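Local coordinates for heat shock protease HtrA (Thermotoga maritima, PDB 1L1J), which probably cleaves peptide bonds within other proteins as an ATP-independent heat-shock serine protease, the chain here being its trypsin-like protease domain, at residues F30-F35 / H74-A79; L103-V107 / T218-L223; Y119-G123 / H191-I195. The contacts are given in a common frame with arbitrary orientation. Numbering follows the deposited sequence.

Interaction 1: F30-F35 / H74-A79; sequences FFDPYF and HVVGGA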
# COMPACT_ATOMS: atom_id res chain seq x y z
N PHE A 30 7.75 3.87 -13.74
CA PHE A 30 7.61 3.32 -12.39
C PHE A 30 8.32 1.98 -12.29
O PHE A 30 8.05 1.18 -11.39
CB PHE A 30 6.12 3.15 -12.05
CG PHE A 30 5.24 2.97 -13.27
CD1 PHE A 30 5.51 1.98 -14.21
CD2 PHE A 30 4.15 3.82 -13.49
CE1 PHE A 30 4.71 1.84 -15.35
CE2 PHE A 30 3.35 3.69 -14.62
CZ PHE A 30 3.63 2.70 -15.56
N PHE A 31 9.24 1.75 -13.22
CA PHE A 31 10.01 0.52 -13.25
C PHE A 31 11.30 0.69 -12.45
O PHE A 31 12.39 0.55 -13.01
CB PHE A 31 10.34 0.15 -14.71
CG PHE A 31 10.52 -1.33 -14.95
CD1 PHE A 31 9.53 -2.06 -15.62
CD2 PHE A 31 11.66 -2.00 -14.50
CE1 PHE A 31 9.68 -3.44 -15.85
CE2 PHE A 31 11.82 -3.38 -14.72
CZ PHE A 31 10.83 -4.10 -15.40
N ASP A 32 11.20 1.03 -11.17
CA ASP A 32 12.41 1.18 -10.37
C ASP A 32 12.94 -0.22 -10.07
O ASP A 32 12.36 -0.96 -9.26
CB ASP A 32 12.14 1.94 -9.07
CG ASP A 32 13.38 2.02 -8.17
OD1 ASP A 32 14.51 2.18 -8.68
OD2 ASP A 32 13.22 1.92 -6.93
N PRO A 33 14.07 -0.59 -10.71
CA PRO A 33 14.79 -1.87 -10.62
C PRO A 33 14.80 -2.58 -9.27
O PRO A 33 14.96 -3.80 -9.22
CB PRO A 33 16.20 -1.51 -11.11
CG PRO A 33 16.27 0.00 -11.00
CD PRO A 33 14.89 0.41 -11.42
N TYR A 34 14.64 -1.83 -8.19
CA TYR A 34 14.63 -2.46 -6.87
C TYR A 34 13.38 -3.34 -6.76
O TYR A 34 13.47 -4.53 -6.42
CB TYR A 34 14.63 -1.40 -5.76
CG TYR A 34 15.02 -1.95 -4.40
CD1 TYR A 34 16.36 -2.14 -4.07
CD2 TYR A 34 14.05 -2.37 -3.48
CE1 TYR A 34 16.74 -2.74 -2.87
CE2 TYR A 34 14.41 -2.98 -2.28
CZ TYR A 34 15.75 -3.17 -1.98
OH TYR A 34 16.12 -3.81 -0.82
N PHE A 35 12.23 -2.75 -7.08
CA PHE A 35 10.93 -3.41 -7.00
C PHE A 35 10.71 -4.64 -7.89
O PHE A 35 10.12 -5.64 -7.46
CB PHE A 35 9.83 -2.38 -7.27
CG PHE A 35 9.80 -1.24 -6.29
CD1 PHE A 35 10.96 -0.50 -6.02
CD2 PHE A 35 8.63 -0.89 -5.63
CE1 PHE A 35 10.94 0.57 -5.12
CE2 PHE A 35 8.60 0.17 -4.73
CZ PHE A 35 9.77 0.90 -4.47
N HIS A 74 4.45 5.60 -6.44
CA HIS A 74 5.45 4.88 -7.22
C HIS A 74 4.84 3.62 -7.81
O HIS A 74 5.26 3.15 -8.86
CB HIS A 74 6.68 4.53 -6.36
CG HIS A 74 6.42 3.51 -5.29
ND1 HIS A 74 6.62 3.78 -3.95
CD2 HIS A 74 6.02 2.22 -5.36
CE1 HIS A 74 6.35 2.69 -3.25
NE2 HIS A 74 5.98 1.74 -4.08
N VAL A 75 3.83 3.09 -7.14
CA VAL A 75 3.18 1.89 -7.64
C VAL A 75 2.47 2.27 -8.93
O VAL A 75 2.98 2.02 -10.02
CB VAL A 75 2.20 1.29 -6.59
CG1 VAL A 75 1.38 0.16 -7.19
CG2 VAL A 75 2.99 0.77 -5.40
N VAL A 76 1.30 2.90 -8.81
CA VAL A 76 0.51 3.33 -9.96
C VAL A 76 1.20 4.43 -10.76
O VAL A 76 1.30 4.35 -11.98
CB VAL A 76 -0.89 3.83 -9.52
CG1 VAL A 76 -1.57 4.54 -10.67
CG2 VAL A 76 -1.74 2.65 -9.07
N GLY A 77 1.66 5.47 -10.07
CA GLY A 77 2.33 6.57 -10.75
C GLY A 77 1.58 7.06 -11.97
O GLY A 77 0.36 6.89 -12.06
N GLY A 78 2.29 7.69 -12.89
CA GLY A 78 1.62 8.17 -14.09
C GLY A 78 1.25 6.96 -14.93
O GLY A 78 2.04 6.53 -15.78
N ALA A 79 0.07 6.40 -14.69
CA ALA A 79 -0.36 5.20 -15.41
C ALA A 79 -1.58 5.35 -16.31
O ALA A 79 -2.54 6.07 -16.01
CB ALA A 79 -0.59 4.06 -14.43

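Interaction 2: L103-V107 / T218-L223; sequences LDIAV and TVKKFL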
# COMPACT_ATOMS: atom_id res chain seq x y z
N LEU A 103 5.13 12.99 -1.92
CA LEU A 103 4.56 12.43 -0.68
C LEU A 103 4.41 10.93 -0.89
O LEU A 103 4.44 10.13 0.05
CB LEU A 103 3.18 13.03 -0.43
CG LEU A 103 3.13 14.55 -0.26
CD1 LEU A 103 1.70 15.02 -0.40
CD2 LEU A 103 3.72 14.95 1.08
N ASP A 104 4.24 10.58 -2.16
CA ASP A 104 4.07 9.22 -2.65
C ASP A 104 2.71 8.61 -2.29
O ASP A 104 2.62 7.44 -1.93
CB ASP A 104 5.20 8.30 -2.17
CG ASP A 104 5.26 7.01 -2.97
OD1 ASP A 104 6.04 6.10 -2.60
OD2 ASP A 104 4.53 6.89 -3.97
N ILE A 105 1.67 9.43 -2.39
CA ILE A 105 0.30 9.01 -2.14
C ILE A 105 -0.35 8.99 -3.51
O ILE A 105 0.10 9.69 -4.42
CB ILE A 105 -0.46 10.01 -1.25
CG1 ILE A 105 0.18 10.09 0.13
CG2 ILE A 105 -1.92 9.60 -1.13
CD1 ILE A 105 -0.56 11.00 1.11
N ALA A 106 -1.40 8.19 -3.68
CA ALA A 106 -2.08 8.11 -4.96
C ALA A 106 -3.44 7.47 -4.80
O ALA A 106 -3.56 6.40 -4.21
CB ALA A 106 -1.23 7.32 -5.94
N VAL A 107 -4.47 8.12 -5.33
CA VAL A 107 -5.82 7.58 -5.25
C VAL A 107 -6.31 7.06 -6.60
O VAL A 107 -6.02 7.63 -7.66
CB VAL A 107 -6.80 8.64 -4.70
CG1 VAL A 107 -6.89 9.82 -5.65
CG2 VAL A 107 -8.17 8.00 -4.47
N THR A 218 -1.65 12.73 6.92
CA THR A 218 -1.01 13.38 5.80
C THR A 218 -1.84 13.04 4.57
O THR A 218 -2.12 13.89 3.74
CB THR A 218 0.43 12.87 5.63
OG1 THR A 218 1.22 13.33 6.73
CG2 THR A 218 1.03 13.36 4.32
N VAL A 219 -2.26 11.78 4.48
CA VAL A 219 -3.06 11.31 3.36
C VAL A 219 -4.38 12.08 3.28
O VAL A 219 -4.84 12.42 2.19
CB VAL A 219 -3.33 9.78 3.48
CG1 VAL A 219 -4.02 9.26 2.22
CG2 VAL A 219 -2.03 9.03 3.72
N LYS A 220 -4.98 12.35 4.44
CA LYS A 220 -6.24 13.09 4.50
C LYS A 220 -6.05 14.51 3.94
O LYS A 220 -6.88 15.01 3.18
CB LYS A 220 -6.74 13.20 5.95
CG LYS A 220 -7.14 11.90 6.60
CD LYS A 220 -7.60 12.16 8.02
CE LYS A 220 -7.76 10.89 8.83
NZ LYS A 220 -7.81 11.21 10.28
N LYS A 221 -4.96 15.16 4.32
CA LYS A 221 -4.69 16.49 3.82
C LYS A 221 -4.51 16.41 2.31
O LYS A 221 -4.76 17.39 1.60
CB LYS A 221 -3.43 17.09 4.47
CG LYS A 221 -3.57 17.31 5.98
CD LYS A 221 -2.38 18.06 6.59
CE LYS A 221 -2.53 18.15 8.11
NZ LYS A 221 -1.53 19.06 8.75
N PHE A 222 -4.07 15.26 1.80
CA PHE A 222 -3.90 15.11 0.36
C PHE A 222 -5.26 14.90 -0.27
O PHE A 222 -5.65 15.62 -1.19
CB PHE A 222 -3.02 13.92 0.01
CG PHE A 222 -3.07 13.55 -1.45
CD1 PHE A 222 -2.45 14.35 -2.40
CD2 PHE A 222 -3.79 12.44 -1.87
CE1 PHE A 222 -2.55 14.05 -3.76
CE2 PHE A 222 -3.90 12.13 -3.22
CZ PHE A 222 -3.28 12.94 -4.17
N LEU A 223 -5.97 13.89 0.21
CA LEU A 223 -7.29 13.59 -0.31
C LEU A 223 -8.12 14.84 -0.45
O LEU A 223 -8.76 15.06 -1.47
CB LEU A 223 -8.01 12.58 0.59
CG LEU A 223 -7.61 11.11 0.48
CD1 LEU A 223 -8.56 10.25 1.30
CD2 LEU A 223 -7.65 10.67 -0.97

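Interaction 3: Y119-G123 / H191-I195; sequences YLEFG and HGEVI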
# COMPACT_ATOMS: atom_id res chain seq x y z
N TYR A 119 -14.71 -1.34 2.76
CA TYR A 119 -13.70 -0.31 2.92
C TYR A 119 -13.14 -0.21 4.33
O TYR A 119 -13.77 -0.61 5.30
CB TYR A 119 -14.29 1.05 2.54
CG TYR A 119 -15.45 1.42 3.41
CD1 TYR A 119 -15.35 2.48 4.31
CD2 TYR A 119 -16.64 0.70 3.37
CE1 TYR A 119 -16.41 2.81 5.16
CE2 TYR A 119 -17.71 1.01 4.21
CZ TYR A 119 -17.59 2.06 5.11
OH TYR A 119 -18.64 2.39 5.94
N LEU A 120 -11.93 0.36 4.41
CA LEU A 120 -11.25 0.56 5.68
C LEU A 120 -11.52 1.98 6.18
O LEU A 120 -11.87 2.86 5.41
CB LEU A 120 -9.74 0.36 5.52
CG LEU A 120 -9.13 -1.04 5.31
CD1 LEU A 120 -10.18 -2.11 5.55
CD2 LEU A 120 -8.56 -1.15 3.91
N GLU A 121 -11.37 2.19 7.48
CA GLU A 121 -11.58 3.51 8.05
C GLU A 121 -10.25 4.11 8.48
O GLU A 121 -9.31 3.38 8.82
CB GLU A 121 -12.51 3.42 9.25
CG GLU A 121 -13.81 2.70 8.95
CD GLU A 121 -14.82 2.81 10.08
OE1 GLU A 121 -14.48 2.41 11.23
OE2 GLU A 121 -15.95 3.30 9.83
N PHE A 122 -10.15 5.43 8.45
CA PHE A 122 -8.91 6.09 8.84
C PHE A 122 -8.82 6.26 10.35
O PHE A 122 -9.82 6.47 11.03
CB PHE A 122 -8.82 7.47 8.18
CG PHE A 122 -8.76 7.42 6.67
CD1 PHE A 122 -8.96 8.57 5.92
CD2 PHE A 122 -8.49 6.22 6.00
CE1 PHE A 122 -8.89 8.53 4.53
CE2 PHE A 122 -8.43 6.17 4.62
CZ PHE A 122 -8.62 7.33 3.88
N GLY A 123 -7.61 6.14 10.86
CA GLY A 123 -7.40 6.33 12.28
C GLY A 123 -6.89 7.76 12.38
O GLY A 123 -7.18 8.58 11.51
N HIS A 191 -7.25 -1.78 16.35
CA HIS A 191 -8.64 -1.37 16.19
C HIS A 191 -9.15 -1.44 14.76
O HIS A 191 -10.31 -1.12 14.50
CB HIS A 191 -8.83 0.04 16.75
CG HIS A 191 -8.45 0.16 18.20
ND1 HIS A 191 -7.15 0.34 18.62
CD2 HIS A 191 -9.20 0.06 19.32
CE1 HIS A 191 -7.12 0.36 19.94
NE2 HIS A 191 -8.35 0.19 20.39
N GLY A 192 -8.31 -1.84 13.82
CA GLY A 192 -8.75 -1.93 12.44
C GLY A 192 -8.74 -0.60 11.72
O GLY A 192 -9.28 -0.47 10.63
N GLU A 193 -8.13 0.40 12.32
CA GLU A 193 -8.08 1.71 11.70
C GLU A 193 -6.78 1.91 10.92
O GLU A 193 -5.70 1.53 11.38
CB GLU A 193 -8.22 2.78 12.78
CG GLU A 193 -9.41 2.56 13.71
CD GLU A 193 -9.39 3.53 14.88
OE1 GLU A 193 -9.59 4.73 14.65
OE2 GLU A 193 -9.17 3.08 16.02
N VAL A 194 -6.88 2.49 9.73
CA VAL A 194 -5.71 2.73 8.91
C VAL A 194 -4.89 3.86 9.52
O VAL A 194 -5.41 4.98 9.66
CB VAL A 194 -6.10 3.15 7.48
CG1 VAL A 194 -4.86 3.48 6.68
CG2 VAL A 194 -6.90 2.05 6.82
N ILE A 195 -3.63 3.59 9.87
CA ILE A 195 -2.79 4.64 10.43
C ILE A 195 -1.71 5.10 9.47
O ILE A 195 -0.96 6.04 9.75
CB ILE A 195 -2.13 4.22 11.75
CG1 ILE A 195 -1.38 2.90 11.58
CG2 ILE A 195 -3.20 4.17 12.85
CD1 ILE A 195 -0.44 2.58 12.72

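Interaction 1: F30-F35 / H74-A79
The active site of a trypsin-like serine protease depends on a histidine held between an acid and a serine, and here the predicted charge-relay histidine, His74, is also met on one ring face by the edge of Phe35. Its ND1 is hydrogen-bonded to Asp104, and its side chain touches Ser183, the other two members of the predicted triad. Phe35, on helix 33-42, turns its ring edge to the imidazole in a T-shaped (edge-to-face) stack, with centroids 4.7 Å apart, planes at 70° and Phe35 CE2 3.1 Å from His74 NE2. Phe35 N donates a hydrogen bond to Asp32 O at 2.8 Å.

Phe30 makes the second half of the contact. Its side chain runs along the end of helix 73-76 and the loop that follows, with Phe30 CB 3.3 Å from His74 O, Phe30 CD2 3.3 Å from Val76 O, and Phe30 CE2 3.3 Å from Gly78 O and 4.0 Å from Ala79 CB. Gly77 leaves the helix with positive phi and sets its CA near the plane of the Phe30 ring, at the edge; a CB on Gly77 would crowd Phe30 CD2. The side chain of Phe30 also touches Val22 of strand 17-23.

No hydrogen bond links the two segments, so the fit rests on aromatic and van der Waals contacts. The edge of Phe35 sits against one face of the imidazole at NE2 while Asp104 holds ND1, which would be consistent with restricted access to the histidine in this conformation.

Interaction 2: L103-V107 / T218-L223
Ile105 lies over one face of the Phe222 ring, its CG2 3.5 Å from Phe222 CD2, while its CD1 reaches further, to 3.4 Å from Val219 CA and 3.6 Å from Val219 CG2. Val219 and Phe222, one turn apart on the helix, thus both receive Ile105. Val107, two residues on, points to the same side: its CG1 meets the edge of the Phe222 ring at CE2 (4.5 Å), and its CB lies 4.3 Å from Leu223 CD2. Ala106, between them, points away, as strand alternation requires. The predicted charge-relay residue Asp104 also lies off this interface, hydrogen-bonded to His74. The axes of strand 105-107 and helix 218-223 cross at -49° and approach to 9.5 Å. Around them, Leu70 of strand 68-72 touches Ile105, Val219 and Leu223, and Phe63 of strand 54-64 touches Val107 and Leu223, so helix 216-223 packs across strands 54-64, 68-72 and 105-109 of the antiparallel sheet.

Interaction 3: Y119-G123 / H191-I195
This is a short parallel strand pairing at the crossing from one sheet of the trypsin-like fold to the other, where the weakly bonded strand 121-122 lies beside strand 193-198. Val194 takes part in both hydrogen bonds, as donor through Val194 N to Glu121 O (2.7 Å, almost straight) and as acceptor through Val194 O from Gly123 N (2.8 Å). One residue bonding to the two neighbours of its opposite number, Phe122, is the signature of a parallel register; the CA atoms of Phe122 and Val194 lie 4.6 Å apart. A CA-H...O contact from Glu193 CA to Glu121 O, 3.5 Å, adds to the first bond. Close approach is eased by glycine, since a CB on Gly123 would collide with Glu193 CB.

Apolar side chains complete the pairing, with Leu120 CB 3.6 Å from Val194 CG2 and Phe122 CD2 4.2 Å from Val194 CB. Phe122 and Val194 both pack on Ile216 of helix 216-223, and Phe122 also touches Leu223. Leu120 shares a backbone hydrogen bond with Ile62 of strand 54-64, in the antiparallel sheet, and Ile195 with Leu187 of strand 186-188, in the mixed sheet.

The three contacts illustrate how the trypsin-like (chymotrypsin) fold, with its two beta-barrel halves, is tied together: interactions 1 and 2 adjoin the predicted triad, while interaction 3 joins the mixed sheet to helix 216-223 away from it. Interaction 1 closes first along the chain; both segments of interaction 3 fall between the two of interaction 2. Interactions 1 and 2 have centres about 17 Å apart but meet through His74 ND1 and Asp104 OD1, 2.8 Å apart. Interactions 2 and 3, about 15 Å apart by centres, meet at helix 216-223: Lys220 NZ lies 3.0 Å from Gly123 O. Interactions 1 and 3, about 26 Å apart by centres, do not touch.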